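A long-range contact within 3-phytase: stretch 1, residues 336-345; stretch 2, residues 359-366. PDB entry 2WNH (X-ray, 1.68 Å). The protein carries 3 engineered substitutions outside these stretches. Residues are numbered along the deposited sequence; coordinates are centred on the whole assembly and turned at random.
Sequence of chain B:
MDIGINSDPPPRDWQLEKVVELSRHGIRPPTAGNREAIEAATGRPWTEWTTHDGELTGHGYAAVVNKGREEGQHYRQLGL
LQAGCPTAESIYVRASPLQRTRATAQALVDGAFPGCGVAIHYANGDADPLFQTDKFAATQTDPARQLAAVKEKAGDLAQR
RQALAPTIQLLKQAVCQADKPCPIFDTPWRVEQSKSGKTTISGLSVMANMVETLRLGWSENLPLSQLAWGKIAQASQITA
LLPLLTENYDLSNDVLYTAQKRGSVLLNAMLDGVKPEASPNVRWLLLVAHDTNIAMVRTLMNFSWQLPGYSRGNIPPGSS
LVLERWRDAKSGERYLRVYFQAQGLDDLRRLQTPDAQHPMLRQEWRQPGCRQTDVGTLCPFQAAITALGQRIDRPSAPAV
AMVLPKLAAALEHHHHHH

Stretch 1 (336-345) LRVYFQAQGL
Stretch 2, residues 359-366: PMLRQEWR

Two strands of 3-phytase, 336-342 and 361-364, lie side by side and run antiparallel, their N-to-C directions 154° apart and their axes 4.7 Å apart at closest approach. Both backbones are extended, with phi from -75° to -156° and psi from 126° to 166°. The hydrogen-bonded pairs, Phe-340/Gln-363 and Ala-342/Leu-361, stand 5.5 and 5.3 Å apart, CA to CA; the non-hydrogen-bonded pairs draw in to 4.1 Å between the CA atoms of Tyr-339 and Glu-364 and 4.4 Å between those of Gln-341 and Arg-362. The rule is plain: wide pairs carry the N-H...O bonds, and narrow pairs bring CA-H groups up to the same carbonyls, with Arg-362 CA 3.3 Å from Phe-340 O and Gln-341 CA 3.2 Å from Leu-361 O. In all, 686 Å² is buried, and Met-360, Leu-361 and Val-338 are the residues most covered.

Met-360 comes just before the second strand, at phi/psi -53/143. Its CB points sideways, but an m, m, m side chain folds its end back onto the first stretch. Met-360 CE lies 3.6 Å from Ala-342 C and 3.8 Å from Gln-341 OE1, while Met-360 SD lies 3.6 Å from Gln-343 CG. A flexible thioether thus packs over the backbone where the first strand ends.

Leu-361 locks that end through its main chain. Leu-361 N donates to Ala-342 O at 2.9 Å, with a bent N-H...O angle of 138°, and Ala-342 N donates to Leu-361 O at 3.0 Å. Its m, t side chain shares a face with Ala-342, Phe-340 and Gln-363, and Leu-361 CD1 reaches Gly-344 N at 3.6 Å. Gly-344 is the N-cap residue of a helix; water 4 accepts from Gly-344 N at 3.1 Å and lies 3.1 Å from Pro-359 O. In the middle of the ladder, Phe-340 N donates to Gln-363 O and Gln-363 N to Phe-340 O, each at 3.0 Å.

Val-338, chi1 t, anchors the other end. Val-338 CB points toward the second stretch and meets Trp-365 CB at 3.9 Å, an apolar contact beside the hydrogen bond from Trp-365 N to Val-338 O at 2.9 Å. Trp-365 has chi1 t and chi2 88°. Water 2 accepts from Val-338 N at 2.8 Å and lies 2.8 Å from Trp-365 O.

The face of Tyr-339, Gln-341, Arg-362 and Glu-364 is polar. Arg-337, with chi1 to chi3 all t, reaches along it so that Arg-337 NE donates to Glu-364 OE2 at 2.8 Å and 169°, a nearly linear hydrogen bond that is part of a salt bridge; Glu-364 is m, t with chi3 -66°. Arg-362, t, t, m, places Arg-362 CD 3.4 Å from CD2 of Tyr-339, whose chi1 is p and chi2 -87°. Like-charged Arg-362 NH1 is 4.1 Å from Arg-337 NH2, and water 1 accepts from both, at 2.9 Å from Arg-362 NH1 and weakly at 3.2 Å from Arg-337 NH2. Water 3 accepts from Arg-362 NH2 at 2.8 Å and donates to Gln-341 OE1 at 2.7 Å.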

# COMPACT_ATOMS: atom_id res chain seq x y z
N LEU B 336 -18.16 -23.01 -22.24
CA LEU B 336 -18.76 -22.65 -20.97
C LEU B 336 -18.09 -23.46 -19.86
O LEU B 336 -17.79 -24.64 -20.05
CB LEU B 336 -20.26 -22.92 -21.02
CG LEU B 336 -21.10 -22.44 -19.85
CD1 LEU B 336 -21.15 -20.92 -19.84
CD2 LEU B 336 -22.50 -23.04 -19.90
N ARG B 337 -17.83 -22.81 -18.73
CA ARG B 337 -17.42 -23.48 -17.50
C ARG B 337 -18.50 -23.22 -16.46
O ARG B 337 -19.01 -22.09 -16.35
CB ARG B 337 -16.07 -22.90 -17.03
CG ARG B 337 -15.59 -23.48 -15.73
CD ARG B 337 -14.19 -23.01 -15.44
NE ARG B 337 -13.73 -23.57 -14.18
CZ ARG B 337 -13.19 -22.85 -13.20
NH1 ARG B 337 -13.07 -21.53 -13.32
NH2 ARG B 337 -12.78 -23.47 -12.10
N VAL B 338 -18.86 -24.26 -15.70
CA VAL B 338 -19.97 -24.16 -14.76
C VAL B 338 -19.50 -24.79 -13.46
O VAL B 338 -19.01 -25.92 -13.46
CB VAL B 338 -21.21 -24.95 -15.29
CG1 VAL B 338 -22.34 -24.87 -14.28
CG2 VAL B 338 -21.64 -24.39 -16.62
N TYR B 339 -19.59 -24.06 -12.35
CA TYR B 339 -19.13 -24.65 -11.09
C TYR B 339 -19.83 -24.09 -9.87
O TYR B 339 -20.49 -23.05 -9.95
CB TYR B 339 -17.60 -24.53 -10.93
CG TYR B 339 -17.05 -23.13 -10.96
CD1 TYR B 339 -16.71 -22.53 -12.16
CD2 TYR B 339 -16.83 -22.43 -9.77
CE1 TYR B 339 -16.18 -21.25 -12.20
CE2 TYR B 339 -16.29 -21.13 -9.79
CZ TYR B 339 -15.98 -20.56 -11.01
OH TYR B 339 -15.42 -19.30 -11.11
N PHE B 340 -19.71 -24.81 -8.76
CA PHE B 340 -20.22 -24.36 -7.50
C PHE B 340 -19.03 -24.24 -6.56
O PHE B 340 -18.14 -25.10 -6.56
CB PHE B 340 -21.24 -25.35 -6.91
CG PHE B 340 -21.79 -24.91 -5.58
CD1 PHE B 340 -22.64 -23.80 -5.48
CD2 PHE B 340 -21.42 -25.57 -4.41
CE1 PHE B 340 -23.13 -23.36 -4.25
CE2 PHE B 340 -21.92 -25.13 -3.16
CZ PHE B 340 -22.77 -24.04 -3.09
N GLN B 341 -18.99 -23.16 -5.79
CA GLN B 341 -17.88 -22.92 -4.88
C GLN B 341 -18.36 -22.49 -3.50
O GLN B 341 -19.36 -21.78 -3.39
CB GLN B 341 -16.91 -21.87 -5.47
CG GLN B 341 -17.50 -20.46 -5.52
CD GLN B 341 -16.57 -19.47 -6.21
OE1 GLN B 341 -15.36 -19.55 -6.07
NE2 GLN B 341 -17.15 -18.56 -6.98
N ALA B 342 -17.59 -22.88 -2.47
CA ALA B 342 -17.84 -22.50 -1.06
C ALA B 342 -16.57 -22.57 -0.23
O ALA B 342 -15.60 -23.18 -0.63
CB ALA B 342 -18.88 -23.45 -0.43
N GLN B 343 -16.61 -21.98 0.95
CA GLN B 343 -15.56 -22.25 1.93
C GLN B 343 -16.01 -23.36 2.86
O GLN B 343 -17.21 -23.49 3.15
CB GLN B 343 -15.26 -21.01 2.74
CG GLN B 343 -14.52 -19.95 1.94
CD GLN B 343 -13.80 -18.96 2.86
OE1 GLN B 343 -12.58 -19.08 3.11
NE2 GLN B 343 -14.54 -18.00 3.36
N GLY B 344 -15.05 -24.11 3.37
CA GLY B 344 -15.29 -25.13 4.42
C GLY B 344 -15.72 -24.54 5.76
O GLY B 344 -15.59 -23.34 6.02
N LEU B 345 -16.26 -25.41 6.63
CA LEU B 345 -16.81 -24.99 7.91
C LEU B 345 -15.78 -24.29 8.81
O LEU B 345 -16.08 -23.24 9.40
CB LEU B 345 -17.38 -26.20 8.66
CG LEU B 345 -18.70 -26.72 8.10
CD1 LEU B 345 -18.89 -28.17 8.56
CD2 LEU B 345 -19.86 -25.85 8.54
N PRO B 359 -7.64 -22.99 -0.46
CA PRO B 359 -8.41 -22.57 -1.61
C PRO B 359 -9.91 -22.81 -1.38
O PRO B 359 -10.29 -23.62 -0.51
CB PRO B 359 -7.87 -23.45 -2.74
CG PRO B 359 -7.45 -24.68 -2.08
CD PRO B 359 -6.93 -24.26 -0.72
N MET B 360 -10.73 -22.08 -2.12
CA MET B 360 -12.16 -22.37 -2.16
C MET B 360 -12.36 -23.84 -2.50
O MET B 360 -11.61 -24.41 -3.30
CB MET B 360 -12.86 -21.53 -3.23
CG MET B 360 -12.81 -20.05 -2.98
SD MET B 360 -13.89 -19.57 -1.59
CE MET B 360 -15.52 -19.77 -2.28
N LEU B 361 -13.37 -24.44 -1.88
CA LEU B 361 -13.86 -25.75 -2.30
C LEU B 361 -14.67 -25.56 -3.57
O LEU B 361 -15.47 -24.63 -3.65
CB LEU B 361 -14.74 -26.34 -1.21
CG LEU B 361 -14.07 -26.45 0.17
CD1 LEU B 361 -15.07 -26.97 1.21
CD2 LEU B 361 -12.80 -27.30 0.12
N ARG B 362 -14.48 -26.43 -4.57
CA ARG B 362 -15.15 -26.24 -5.84
C ARG B 362 -15.50 -27.56 -6.51
O ARG B 362 -14.72 -28.53 -6.42
CB ARG B 362 -14.23 -25.42 -6.77
CG ARG B 362 -14.91 -24.86 -8.00
CD ARG B 362 -13.98 -23.94 -8.81
NE ARG B 362 -13.11 -23.12 -7.97
CZ ARG B 362 -11.80 -23.34 -7.81
NH1 ARG B 362 -11.20 -24.34 -8.44
NH2 ARG B 362 -11.10 -22.54 -7.02
N GLN B 363 -16.65 -27.59 -7.18
CA GLN B 363 -16.98 -28.72 -8.04
C GLN B 363 -17.51 -28.23 -9.38
O GLN B 363 -18.39 -27.37 -9.45
CB GLN B 363 -18.00 -29.66 -7.38
CG GLN B 363 -18.24 -30.91 -8.23
CD GLN B 363 -18.96 -32.02 -7.46
OE1 GLN B 363 -18.88 -32.11 -6.22
NE2 GLN B 363 -19.66 -32.87 -8.21
N GLU B 364 -16.95 -28.76 -10.45
CA GLU B 364 -17.38 -28.34 -11.77
C GLU B 364 -18.39 -29.31 -12.37
O GLU B 364 -18.29 -30.52 -12.18
CB GLU B 364 -16.15 -28.28 -12.70
CG GLU B 364 -15.04 -27.35 -12.24
CD GLU B 364 -13.87 -27.39 -13.21
OE1 GLU B 364 -13.21 -28.48 -13.31
OE2 GLU B 364 -13.63 -26.35 -13.87
N TRP B 365 -19.37 -28.77 -13.10
CA TRP B 365 -20.29 -29.54 -13.93
C TRP B 365 -19.57 -29.98 -15.20
O TRP B 365 -18.67 -29.28 -15.69
CB TRP B 365 -21.49 -28.66 -14.29
CG TRP B 365 -22.48 -29.26 -15.23
CD1 TRP B 365 -23.56 -30.04 -14.90
CD2 TRP B 365 -22.52 -29.09 -16.65
NE1 TRP B 365 -24.26 -30.39 -16.05
CE2 TRP B 365 -23.64 -29.82 -17.13
CE3 TRP B 365 -21.71 -28.41 -17.58
CZ2 TRP B 365 -23.97 -29.87 -18.48
CZ3 TRP B 365 -22.04 -28.49 -18.92
CH2 TRP B 365 -23.16 -29.21 -19.36
N ARG B 366 -19.98 -31.12 -15.75
CA ARG B 366 -19.45 -31.58 -17.03
C ARG B 366 -20.44 -32.49 -17.74
O ARG B 366 -21.40 -32.98 -17.14
CB ARG B 366 -18.12 -32.31 -16.84
CG ARG B 366 -18.20 -33.57 -15.98
CD ARG B 366 -16.98 -34.47 -16.19
NE ARG B 366 -16.91 -34.90 -17.59
CZ ARG B 366 -15.95 -34.56 -18.46
NH1 ARG B 366 -14.93 -33.80 -18.08
NH2 ARG B 366 -16.01 -35.00 -19.71
O HOH W 1 -11.95 -26.13 -10.59
O HOH W 2 -17.65 -26.75 -16.28
O HOH W 3 -13.01 -20.57 -6.82
O HOH W 4 -12.41 -23.52 1.81